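Local coordinates for protein zinc chaperone AztD (Citrobacter koseri, PDB 6CMK) that acts as a periplasmic zinc chaperone, binding zinc ions and handing one directly to the solute-binding protein AztC of the AztABCD transport system, at residues B[42-47]-B[389-394]. Sequence-based numbering, arbitrary orientation.
Sequences DHDKPV and EGQPFN
D42 and Q391 meet through the D42 carboxylate, whose two oxygens work on different segments. D42 OD2 accepts Q391 N on its syn side at 2.8 Å, the donor lying 34° out of the carboxylate plane, and a water joins OD2 to E389 O. D44 N closes an Asx turn on D42 OD1; K45 N, more nearly straight at 2.8 Å from D42 OD1, extends it to an Asx motif, the two donors arriving from opposite faces of the carboxylate plane. With CG anti to the backbone N (chi1 -166°), the carboxylate comes back to the 389-391 loop although CB points away. H43 N to Q391 O, 3.0 Å, adds a backbone link. D42 and P392 form an antiparallel non-hydrogen-bonded pair, where C-terminal strand 392-403 joins N-terminal strand 32-42 in one sheet, the closure that completes the ring of this beta-propeller. Beyond it, the H43 edge meets the F393 face in a T-shaped pair: H43 CD2 stands 3.6 Å from F393 CE2, ring centroids 4.9 Å apart, planes at 72°. The H43 ring and Q391 chain lie side by side, pointing the same way, ring and amide nearly perpendicular. H43 ND1 donates to D44 OD1 at 2.8 Å, near the imidazole plane but above the carboxylate plane, which would help fix the ring's rotation.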
loop_
_atom_site.group_PDB
_atom_site.type_symbol
_atom_site.label_atom_id
_atom_site.label_comp_id
_atom_site.label_asym_id
_atom_site.label_seq_id
_atom_site.Cartn_x
_atom_site.Cartn_y
_atom_site.Cartn_z
ATOM N N ASP B 42 25.892 13.224 7.723
ATOM C CA ASP B 42 26.822 14.342 7.734
ATOM C C ASP B 42 27.660 14.319 6.466
ATOM O O ASP B 42 28.003 13.251 5.951
ATOM C CB ASP B 42 27.716 14.262 8.967
ATOM C CG ASP B 42 28.472 15.544 9.221
ATOM O OD1 ASP B 42 29.604 15.678 8.706
ATOM O OD2 ASP B 42 27.918 16.416 9.918
ATOM N N HIS B 43 27.988 15.507 5.955
ATOM C CA HIS B 43 28.694 15.574 4.683
ATOM C C HIS B 43 30.116 15.056 4.813
ATOM O O HIS B 43 30.638 14.432 3.883
ATOM C CB HIS B 43 28.726 17.002 4.143
ATOM C CG HIS B 43 29.472 17.120 2.852
ATOM N ND1 HIS B 43 30.816 17.415 2.798
ATOM C CD2 HIS B 43 29.072 16.942 1.571
ATOM C CE1 HIS B 43 31.207 17.435 1.538
ATOM N NE2 HIS B 43 30.169 17.152 0.773
ATOM N N ASP B 44 30.758 15.319 5.949
ATOM C CA ASP B 44 32.168 15.008 6.158
ATOM C C ASP B 44 32.395 13.868 7.134
ATOM O O ASP B 44 33.285 13.043 6.918
ATOM C CB ASP B 44 32.908 16.247 6.677
ATOM C CG ASP B 44 32.521 17.510 5.940
ATOM O OD1 ASP B 44 32.870 17.638 4.748
ATOM O OD2 ASP B 44 31.850 18.371 6.551
ATOM N N LYS B 45 31.641 13.814 8.193
ATOM C CA LYS B 45 31.927 12.803 9.197
ATOM C C LYS B 45 31.120 11.538 8.926
ATOM O O LYS B 45 29.996 11.608 8.418
ATOM C CB LYS B 45 31.599 13.330 10.592
ATOM C CG LYS B 45 32.369 14.592 10.984
ATOM C CD LYS B 45 33.796 14.571 10.449
ATOM C CE LYS B 45 34.701 15.527 11.227
ATOM N NZ LYS B 45 33.976 16.750 11.674
ATOM N N PRO B 46 31.679 10.374 9.243
ATOM C CA PRO B 46 30.952 9.106 9.039
ATOM C C PRO B 46 29.903 8.863 10.116
ATOM O O PRO B 46 30.017 7.979 10.975
ATOM C CB PRO B 46 32.085 8.074 9.079
ATOM C CG PRO B 46 33.073 8.670 10.015
ATOM C CD PRO B 46 33.057 10.147 9.725
ATOM N N VAL B 47 28.841 9.666 10.083
ATOM C CA VAL B 47 27.792 9.611 11.093
ATOM C C VAL B 47 26.435 9.715 10.410
ATOM O O VAL B 47 26.271 10.452 9.431
ATOM C CB VAL B 47 27.968 10.731 12.138
ATOM C CG1 VAL B 47 28.002 12.083 11.459
ATOM C CG2 VAL B 47 26.859 10.689 13.171
ATOM N N GLU B 389 24.265 19.116 14.873
ATOM C CA GLU B 389 25.666 19.495 14.829
ATOM C C GLU B 389 26.330 18.932 13.576
ATOM O O GLU B 389 25.953 17.875 13.062
ATOM C CB GLU B 389 26.399 19.035 16.090
ATOM C CG GLU B 389 26.207 17.579 16.484
ATOM C CD GLU B 389 26.821 17.273 17.838
ATOM O OE1 GLU B 389 27.009 18.220 18.631
ATOM O OE2 GLU B 389 27.123 16.092 18.110
ATOM N N GLY B 390 27.297 19.682 13.058
ATOM C CA GLY B 390 27.989 19.284 11.852
ATOM C C GLY B 390 27.438 19.922 10.594
ATOM O O GLY B 390 26.962 21.061 10.601
ATOM N N GLN B 391 27.523 19.180 9.493
ATOM C CA GLN B 391 27.022 19.599 8.189
ATOM C C GLN B 391 25.948 18.605 7.773
ATOM O O GLN B 391 26.195 17.713 6.945
ATOM C CB GLN B 391 28.143 19.668 7.160
ATOM C CG GLN B 391 29.047 20.854 7.357
ATOM C CD GLN B 391 29.883 21.130 6.136
ATOM O OE1 GLN B 391 29.879 22.238 5.598
ATOM N NE2 GLN B 391 30.605 20.114 5.681
ATOM N N PRO B 392 24.751 18.713 8.340
ATOM C CA PRO B 392 23.672 17.809 7.931
ATOM C C PRO B 392 23.423 17.955 6.441
ATOM O O PRO B 392 23.247 19.063 5.930
ATOM C CB PRO B 392 22.479 18.275 8.769
ATOM C CG PRO B 392 22.798 19.686 9.142
ATOM C CD PRO B 392 24.284 19.752 9.277
ATOM N N PHE B 393 23.441 16.825 5.742
ATOM C CA PHE B 393 23.487 16.836 4.286
ATOM C C PHE B 393 22.380 15.961 3.703
ATOM O O PHE B 393 21.263 16.440 3.486
ATOM C CB PHE B 393 24.891 16.397 3.848
ATOM C CG PHE B 393 25.115 16.398 2.371
ATOM C CD1 PHE B 393 24.633 17.413 1.572
ATOM C CD2 PHE B 393 25.860 15.392 1.789
ATOM C CE1 PHE B 393 24.855 17.406 0.204
ATOM C CE2 PHE B 393 26.089 15.381 0.434
ATOM C CZ PHE B 393 25.591 16.384 -0.362
ATOM N N ASN B 394 22.658 14.684 3.455
ATOM C CA ASN B 394 21.649 13.793 2.894
ATOM C C ASN B 394 20.586 13.441 3.928
ATOM O O ASN B 394 20.876 13.259 5.111
ATOM C CB ASN B 394 22.289 12.505 2.375
ATOM C CG ASN B 394 23.210 12.743 1.200
ATOM O OD1 ASN B 394 24.344 12.249 1.163
ATOM N ND2 ASN B 394 22.738 13.507 0.234
HETATM O O HOH W 1 25.266 16.330 10.632
#